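Local coordinates for SIRV1 hypothetical protein ORF119 (Sulfolobus islandicus rudivirus 1 variant xx, PDB 2X3G) that is of unassigned function but probably acts as a Rep-type nicking protein that starts replication of the viral genome, at residues R38-N43 and K73-S78; H66-T71 and S100-V105. One frame throughout, in Å; residues are numbered along the deposited sequence.

Interaction 1: residues R38-N43 and K73-S78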
ATOM      1  N   ARG A  38      15.356   6.102 -13.152  1.00 20.28           N
ATOM      2  CA  ARG A  38      16.340   5.146 -12.649  1.00 20.05           C
ATOM      3  C   ARG A  38      17.543   5.073 -13.572  1.00 20.86           C
ATOM      4  O   ARG A  38      18.689   4.941 -13.101  1.00 21.33           O
ATOM      5  CB  ARG A  38      15.732   3.747 -12.494  1.00 20.59           C
ATOM      6  CG  ARG A  38      15.112   3.512 -11.128  1.00 19.77           C
ATOM      7  CD  ARG A  38      14.711   2.044 -10.936  1.00 21.11           C
ATOM      8  NE  ARG A  38      14.390   1.826  -9.517  1.00 20.78           N
ATOM      9  CZ  ARG A  38      13.199   2.044  -8.979  1.00 22.88           C
ATOM     10  NH1 ARG A  38      12.185   2.476  -9.725  1.00 25.08           N
ATOM     11  NH2 ARG A  38      13.030   1.856  -7.675  1.00 21.72           N
ATOM     12  N   SER A  39      17.269   5.149 -14.869  1.00 21.97           N
ATOM     13  CA  SER A  39      18.313   5.113 -15.903  1.00 23.37           C
ATOM     14  C   SER A  39      19.234   6.352 -15.855  1.00 22.49           C
ATOM     15  O   SER A  39      20.450   6.234 -15.973  1.00 21.53           O
ATOM     16  CB  SER A  39      17.687   4.930 -17.273  1.00 25.34           C
ATOM     17  OG  SER A  39      17.093   3.630 -17.398  1.00 25.74           O
ATOM     18  N   TYR A  40      18.640   7.521 -15.672  1.00 22.53           N
ATOM     19  CA  TYR A  40      19.394   8.738 -15.386  1.00 22.82           C
ATOM     20  C   TYR A  40      20.299   8.578 -14.146  1.00 20.95           C
ATOM     21  O   TYR A  40      21.474   8.900 -14.180  1.00 20.70           O
ATOM     22  CB  TYR A  40      18.429   9.933 -15.265  1.00 23.94           C
ATOM     23  CG  TYR A  40      18.840  10.986 -14.287  1.00 24.89           C
ATOM     24  CD1 TYR A  40      18.124  11.169 -13.105  1.00 26.03           C
ATOM     25  CD2 TYR A  40      19.939  11.801 -14.527  1.00 28.05           C
ATOM     26  CE1 TYR A  40      18.487  12.131 -12.185  1.00 26.51           C
ATOM     27  CE2 TYR A  40      20.328  12.762 -13.592  1.00 27.02           C
ATOM     28  CZ  TYR A  40      19.593  12.908 -12.414  1.00 25.36           C
ATOM     29  OH  TYR A  40      19.926  13.862 -11.467  1.00 26.14           O
ATOM     30  N   ILE A  41      19.761   8.067 -13.051  1.00 19.98           N
ATOM     31  CA  ILE A  41      20.561   7.874 -11.836  1.00 19.49           C
ATOM     32  C   ILE A  41      21.662   6.814 -12.048  1.00 20.03           C
ATOM     33  O   ILE A  41      22.817   6.983 -11.613  1.00 19.04           O
ATOM     34  CB  ILE A  41      19.661   7.493 -10.634  1.00 17.81           C
ATOM     35  CG1 ILE A  41      18.720   8.665 -10.268  1.00 19.44           C
ATOM     36  CG2 ILE A  41      20.500   7.048  -9.431  1.00 18.05           C
ATOM     37  CD1 ILE A  41      19.398   9.891  -9.704  1.00 17.39           C
ATOM     38  N   TYR A  42      21.309   5.742 -12.742  1.00 21.80           N
ATOM     39  CA  TYR A  42      22.307   4.749 -13.156  1.00 23.39           C
ATOM     40  C   TYR A  42      23.457   5.347 -13.967  1.00 24.23           C
ATOM     41  O   TYR A  42      24.611   5.027 -13.711  1.00 24.54           O
ATOM     42  CB  TYR A  42      21.667   3.623 -13.956  1.00 25.21           C
ATOM     43  CG  TYR A  42      22.655   2.543 -14.289  1.00 27.53           C
ATOM     44  CD1 TYR A  42      22.976   1.556 -13.371  1.00 28.06           C
ATOM     45  CD2 TYR A  42      23.278   2.517 -15.522  1.00 29.82           C
ATOM     46  CE1 TYR A  42      23.894   0.555 -13.692  1.00 29.19           C
ATOM     47  CE2 TYR A  42      24.189   1.537 -15.846  1.00 32.73           C
ATOM     48  CZ  TYR A  42      24.499   0.567 -14.925  1.00 30.16           C
ATOM     49  OH  TYR A  42      25.411  -0.399 -15.275  1.00 33.51           O
ATOM     50  N   ASN A  43      23.150   6.219 -14.924  1.00 25.21           N
ATOM     51  CA  ASN A  43      24.189   6.895 -15.698  1.00 26.89           C
ATOM     52  C   ASN A  43      24.998   7.887 -14.839  1.00 25.98           C
ATOM     53  O   ASN A  43      26.190   8.078 -15.065  1.00 27.02           O
ATOM     54  CB  ASN A  43      23.592   7.566 -16.945  1.00 27.80           C
ATOM     55  CG  ASN A  43      23.165   6.556 -18.009  1.00 32.01           C
ATOM     56  OD1 ASN A  43      23.484   5.369 -17.923  1.00 35.19           O
ATOM     57  ND2 ASN A  43      22.476   7.037 -19.049  1.00 37.38           N
ATOM     58  N   LYS A  73      27.849  10.176  -5.505  1.00 18.23           N
ATOM     59  CA  LYS A  73      28.114  11.388  -6.263  1.00 19.94           C
ATOM     60  C   LYS A  73      26.953  12.337  -6.094  1.00 19.41           C
ATOM     61  O   LYS A  73      25.822  11.940  -6.304  1.00 18.32           O
ATOM     62  CB  LYS A  73      28.271  11.042  -7.739  1.00 20.92           C
ATOM     63  CG  LYS A  73      28.568  12.246  -8.612  1.00 23.48           C
ATOM     64  CD  LYS A  73      28.991  11.853 -10.023  1.00 26.11           C
ATOM     65  CE  LYS A  73      29.081  13.066 -10.954  1.00 30.28           C
ATOM     66  NZ  LYS A  73      29.690  14.265 -10.304  1.00 35.62           N
ATOM     67  N   LYS A  74      27.233  13.588  -5.752  1.00 19.78           N
ATOM     68  CA  LYS A  74      26.167  14.564  -5.517  1.00 20.00           C
ATOM     69  C   LYS A  74      25.290  14.686  -6.734  1.00 19.81           C
ATOM     70  O   LYS A  74      25.798  14.756  -7.857  1.00 18.46           O
ATOM     71  CB  LYS A  74      26.734  15.945  -5.206  1.00 21.43           C
ATOM     72  CG  LYS A  74      26.965  16.217  -3.747  1.00 23.12           C
ATOM     73  CD  LYS A  74      27.665  17.550  -3.572  1.00 23.89           C
ATOM     74  CE  LYS A  74      27.981  17.795  -2.111  1.00 25.53           C
ATOM     75  NZ  LYS A  74      28.774  19.037  -1.920  1.00 28.46           N
ATOM     76  N   LEU A  75      23.985  14.748  -6.497  1.00 19.58           N
ATOM     77  CA  LEU A  75      22.993  14.895  -7.546  1.00 20.79           C
ATOM     78  C   LEU A  75      22.949  16.335  -8.000  1.00 21.89           C
ATOM     79  O   LEU A  75      23.055  17.253  -7.175  1.00 22.13           O
ATOM     80  CB  LEU A  75      21.590  14.505  -7.044  1.00 20.64           C
ATOM     81  CG  LEU A  75      21.117  13.054  -7.073  1.00 22.28           C
ATOM     82  CD1 LEU A  75      19.619  13.058  -6.812  1.00 24.75           C
ATOM     83  CD2 LEU A  75      21.466  12.416  -8.414  1.00 24.15           C
ATOM     84  N   ASP A  76      22.833  16.523  -9.319  1.00 22.29           N
ATOM     85  CA  ASP A  76      22.427  17.805  -9.908  1.00 23.41           C
ATOM     86  C   ASP A  76      20.904  17.890  -9.846  1.00 23.05           C
ATOM     87  O   ASP A  76      20.203  17.270 -10.636  1.00 22.28           O
ATOM     88  CB  ASP A  76      22.935  17.929 -11.346  1.00 24.88           C
ATOM     89  CG  ASP A  76      22.456  19.189 -12.039  1.00 27.22           C
ATOM     90  OD1 ASP A  76      21.607  19.922 -11.502  1.00 27.59           O
ATOM     91  OD2 ASP A  76      22.933  19.465 -13.156  1.00 30.36           O
ATOM     92  N   TYR A  77      20.406  18.645  -8.867  1.00 23.19           N
ATOM     93  CA  TYR A  77      18.981  18.745  -8.605  1.00 22.69           C
ATOM     94  C   TYR A  77      18.128  19.181  -9.809  1.00 23.87           C
ATOM     95  O   TYR A  77      16.989  18.750  -9.931  1.00 23.91           O
ATOM     96  CB  TYR A  77      18.738  19.705  -7.441  1.00 22.86           C
ATOM     97  CG  TYR A  77      19.264  19.245  -6.085  1.00 21.54           C
ATOM     98  CD1 TYR A  77      19.638  17.924  -5.852  1.00 20.25           C
ATOM     99  CD2 TYR A  77      19.361  20.136  -5.038  1.00 22.14           C
ATOM    100  CE1 TYR A  77      20.103  17.527  -4.619  1.00 20.36           C
ATOM    101  CE2 TYR A  77      19.797  19.750  -3.803  1.00 20.67           C
ATOM    102  CZ  TYR A  77      20.188  18.454  -3.591  1.00 22.41           C
ATOM    103  OH  TYR A  77      20.612  18.087  -2.329  1.00 22.78           O
ATOM    104  N   SER A  78      18.665  20.022 -10.685  1.00 25.58           N
ATOM    105  CA  SER A  78      17.923  20.456 -11.885  1.00 26.97           C
ATOM    106  C   SER A  78      17.577  19.281 -12.807  1.00 27.30           C
ATOM    107  O   SER A  78      16.577  19.306 -13.516  1.00 27.89           O
ATOM    108  CB  SER A  78      18.700  21.522 -12.662  1.00 29.14           C
ATOM    109  OG  SER A  78      19.852  20.985 -13.292  1.00 29.22           O
TER
HETATM  110  O   HOH W   1      23.109  14.299 -11.145  1.00 26.83           O

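Interaction 2: residues H66-T71 and S100-V105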
ATOM      1  N   HIS A  66       7.434   8.951  -3.772  1.00 19.29           N
ATOM      2  CA  HIS A  66       8.552   9.135  -2.842  1.00 18.95           C
ATOM      3  C   HIS A  66       9.692   8.284  -3.351  1.00 18.39           C
ATOM      4  O   HIS A  66       9.481   7.146  -3.743  1.00 18.91           O
ATOM      5  CB  HIS A  66       8.205   8.717  -1.409  1.00 19.16           C
ATOM      6  CG  HIS A  66       7.078   9.479  -0.802  1.00 22.43           C
ATOM      7  ND1 HIS A  66       7.169  10.814  -0.468  1.00 24.32           N
ATOM      8  CD2 HIS A  66       5.830   9.088  -0.461  1.00 24.36           C
ATOM      9  CE1 HIS A  66       6.023  11.211   0.050  1.00 25.95           C
ATOM     10  NE2 HIS A  66       5.191  10.185   0.059  1.00 26.93           N
ATOM     11  N   ILE A  67      10.897   8.841  -3.335  1.00 17.95           N
ATOM     12  CA  ILE A  67      12.049   8.180  -3.885  1.00 18.15           C
ATOM     13  C   ILE A  67      13.236   8.359  -2.951  1.00 17.70           C
ATOM     14  O   ILE A  67      13.517   9.475  -2.537  1.00 17.54           O
ATOM     15  CB  ILE A  67      12.390   8.755  -5.275  1.00 17.85           C
ATOM     16  CG1 ILE A  67      11.208   8.618  -6.237  1.00 19.37           C
ATOM     17  CG2 ILE A  67      13.582   8.046  -5.893  1.00 18.64           C
ATOM     18  CD1 ILE A  67      11.558   9.015  -7.667  1.00 20.74           C
ATOM     19  N   LEU A  68      13.913   7.257  -2.610  1.00 17.56           N
ATOM     20  CA  LEU A  68      15.256   7.329  -2.026  1.00 16.33           C
ATOM     21  C   LEU A  68      16.293   6.987  -3.070  1.00 15.81           C
ATOM     22  O   LEU A  68      16.192   5.974  -3.762  1.00 16.34           O
ATOM     23  CB  LEU A  68      15.440   6.357  -0.871  1.00 16.56           C
ATOM     24  CG  LEU A  68      14.802   6.708   0.438  1.00 16.89           C
ATOM     25  CD1 LEU A  68      15.060   5.540   1.395  1.00 15.34           C
ATOM     26  CD2 LEU A  68      15.356   8.004   0.988  1.00 14.78           C
ATOM     27  N   VAL A  69      17.281   7.854  -3.183  1.00 14.78           N
ATOM     28  CA  VAL A  69      18.411   7.645  -4.089  1.00 14.17           C
ATOM     29  C   VAL A  69      19.652   7.525  -3.194  1.00 13.85           C
ATOM     30  O   VAL A  69      19.957   8.423  -2.421  1.00 13.09           O
ATOM     31  CB  VAL A  69      18.550   8.801  -5.095  1.00 14.71           C
ATOM     32  CG1 VAL A  69      19.858   8.677  -5.906  1.00 14.04           C
ATOM     33  CG2 VAL A  69      17.331   8.862  -6.045  1.00 15.47           C
ATOM     34  N   PHE A  70      20.324   6.394  -3.288  1.00 13.37           N
ATOM     35  CA  PHE A  70      21.611   6.171  -2.645  1.00 13.04           C
ATOM     36  C   PHE A  70      22.714   6.256  -3.691  1.00 13.03           C
ATOM     37  O   PHE A  70      22.709   5.505  -4.648  1.00 13.19           O
ATOM     38  CB  PHE A  70      21.617   4.785  -2.048  1.00 14.15           C
ATOM     39  CG  PHE A  70      20.475   4.536  -1.134  1.00 12.34           C
ATOM     40  CD1 PHE A  70      19.315   3.907  -1.596  1.00 14.57           C
ATOM     41  CD2 PHE A  70      20.536   4.927   0.199  1.00 14.87           C
ATOM     42  CE1 PHE A  70      18.259   3.659  -0.740  1.00 14.78           C
ATOM     43  CE2 PHE A  70      19.502   4.673   1.047  1.00 15.17           C
ATOM     44  CZ  PHE A  70      18.346   4.043   0.580  1.00 14.49           C
ATOM     45  N   THR A  71      23.674   7.143  -3.464  1.00 13.07           N
ATOM     46  CA  THR A  71      24.687   7.457  -4.461  1.00 13.91           C
ATOM     47  C   THR A  71      25.930   8.046  -3.784  1.00 14.65           C
ATOM     48  O   THR A  71      25.858   8.630  -2.700  1.00 14.87           O
ATOM     49  CB  THR A  71      24.136   8.445  -5.516  1.00 14.10           C
ATOM     50  OG1 THR A  71      25.087   8.653  -6.563  1.00 14.21           O
ATOM     51  CG2 THR A  71      23.768   9.799  -4.912  1.00 11.99           C
ATOM     52  N   SER A 100      17.534   6.657  13.271  1.00 22.97           N
ATOM     53  CA  SER A 100      16.219   7.236  13.514  1.00 23.88           C
ATOM     54  C   SER A 100      15.691   7.987  12.308  1.00 22.45           C
ATOM     55  O   SER A 100      14.524   7.854  11.969  1.00 21.99           O
ATOM     56  CB  SER A 100      16.252   8.173  14.719  1.00 25.14           C
ATOM     57  OG  SER A 100      15.010   8.842  14.830  1.00 29.10           O
ATOM     58  N   ASP A 101      16.556   8.755  11.644  1.00 21.13           N
ATOM     59  CA  ASP A 101      16.122   9.564  10.522  1.00 20.50           C
ATOM     60  C   ASP A 101      15.738   8.711   9.334  1.00 19.13           C
ATOM     61  O   ASP A 101      14.693   8.945   8.744  1.00 19.00           O
ATOM     62  CB  ASP A 101      17.184  10.567  10.106  1.00 20.15           C
ATOM     63  CG  ASP A 101      17.281  11.737  11.050  1.00 23.19           C
ATOM     64  OD1 ASP A 101      16.342  11.982  11.842  1.00 29.58           O
ATOM     65  OD2 ASP A 101      18.321  12.396  11.017  1.00 26.91           O
ATOM     66  N   ILE A 102      16.565   7.734   8.976  1.00 17.97           N
ATOM     67  CA  ILE A 102      16.263   6.900   7.801  1.00 17.45           C
ATOM     68  C   ILE A 102      15.032   6.024   8.057  1.00 18.37           C
ATOM     69  O   ILE A 102      14.188   5.888   7.173  1.00 17.82           O
ATOM     70  CB  ILE A 102      17.504   6.081   7.272  1.00 16.59           C
ATOM     71  CG1 ILE A 102      17.201   5.512   5.874  1.00 17.40           C
ATOM     72  CG2 ILE A 102      17.951   4.995   8.237  1.00 16.38           C
ATOM     73  CD1 ILE A 102      16.980   6.607   4.827  1.00 17.78           C
ATOM     74  N   LYS A 103      14.904   5.483   9.267  1.00 18.64           N
ATOM     75  CA  LYS A 103      13.722   4.716   9.623  1.00 20.48           C
ATOM     76  C   LYS A 103      12.457   5.542   9.606  1.00 20.06           C
ATOM     77  O   LYS A 103      11.421   5.056   9.202  1.00 20.49           O
ATOM     78  CB  LYS A 103      13.898   4.053  10.974  1.00 22.06           C
ATOM     79  CG  LYS A 103      14.885   2.918  10.944  1.00 23.20           C
ATOM     80  CD  LYS A 103      14.885   2.183  12.262  1.00 25.22           C
ATOM     81  CE  LYS A 103      15.725   0.925  12.165  1.00 26.12           C
ATOM     82  NZ  LYS A 103      15.738   0.196  13.435  1.00 28.58           N
ATOM     83  N   ASN A 104      12.521   6.788  10.058  1.00 20.14           N
ATOM     84  CA  ASN A 104      11.332   7.656  10.009  1.00 21.26           C
ATOM     85  C   ASN A 104      10.943   7.988   8.558  1.00 20.03           C
ATOM     86  O   ASN A 104       9.750   8.093   8.216  1.00 20.28           O
ATOM     87  CB  ASN A 104      11.558   8.933  10.827  1.00 21.69           C
ATOM     88  CG  ASN A 104      11.405   8.713  12.320  1.00 23.84           C
ATOM     89  OD1 ASN A 104      10.619   7.869  12.775  1.00 28.50           O
ATOM     90  ND2 ASN A 104      12.132   9.504  13.101  1.00 24.51           N
ATOM     91  N   VAL A 105      11.949   8.139   7.709  1.00 19.10           N
ATOM     92  CA  VAL A 105      11.713   8.381   6.283  1.00 19.14           C
ATOM     93  C   VAL A 105      11.076   7.139   5.654  1.00 18.97           C
ATOM     94  O   VAL A 105      10.057   7.235   4.997  1.00 19.81           O
ATOM     95  CB  VAL A 105      13.002   8.793   5.514  1.00 18.41           C
ATOM     96  CG1 VAL A 105      12.810   8.674   4.039  1.00 19.98           C
ATOM     97  CG2 VAL A 105      13.433  10.218   5.863  1.00 19.66           C
TER

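Interaction 1: residues R38-N43 and K73-S78
I41 and L75 meet methyl to methyl, with I41 CD1 3.5 Å from L75 CD2. The two side chains meet at about a right angle. CG1 of I41 lies beside the backbone N (chi1 -66°), and rotation about the CB-CG1 bond then carries CD1 toward the loop. L75 answers with one branch, CD2, which also lies 3.7 Å from Y40 OH. CD2 meets the Y40 ring obliquely. The phenol reaches the loop with an unusual first torsion (chi1 147°), well off a staggered position, and its ring stacks on H83. Y40 OH is 3.5 Å from D76 O, a contact without a direct bond. A water bridges Y40 to the loop backbone at another atom: it accepts from D76 N at 2.9 Å and lies 3.2 Å from Y40 OH. L75 N is held by Y17 OH. D76 then starts helix 77-82 as its N-cap. Its OD1 accepts from S78 OG at 2.7 Å, on the syn side and 34° out of the carboxylate plane. S78 N adds a weak capping bond to OD1. This is a capped strand-to-helix connection, with its one buried leucine packed against helix 30-44, which covers one face of the sheet.

Interaction 2: residues H66-T71 and S100-V105
L68 meets helix 99-109 with both of its methyl branches, one to I102 and one to V105. Along the strand, H66 comes first. Its ring is turned to the same side as L68, where ND1 bonds to T20 OG1 and the ring meets Y108. With H64 it fits the histidine-hydrophobic-histidine pattern of HUH Rep proteins, in which the histidines hold a metal; that role is only inferred here. L68 follows and carries the contact. CG sits beside the backbone N (chi1 -75°), and the fork opens toward the helix. CD1 is 4.1 Å from I102 CD1, and CD2 is 4.0 Å from V105 CG1. I102 presents the end of its longer arm, with CG1 anti to the backbone N (chi1 -167°). V105 presents the methyl that has the same setting. Both helix side chains pass L68 at a slant. V69 faces the other side of the sheet. F70 returns to the L68 side and only flanks the contact; its ring meets F9 edge-to-face, while V6 touches both L68 and I102. No hydrogen bond or charge joins the two segments, so the contact is hydrophobic, with methyl groups at van der Waals distance and no polar bond to fix their direction.

In the fold
The two contacts lie on opposite faces of the four-stranded antiparallel sheet, with centres about 16 Å apart. Interaction 1 is on the side of helices 30-44 and 77-82. Interaction 2 is on the side of helices 2-10 and 99-109. Strand 64-71 links them: L68 faces interaction 2, while V69 CG1 packs 3.9 Å from I41 CG2 of interaction 1. Along the chain the segments alternate, 38-43, 66-71, 73-78 and 100-105, and the strand runs almost directly into the loop of interaction 1. One central strand therefore ties both helical layers into a single domain, consistent with the helix-covered sheet of HUH Rep proteins.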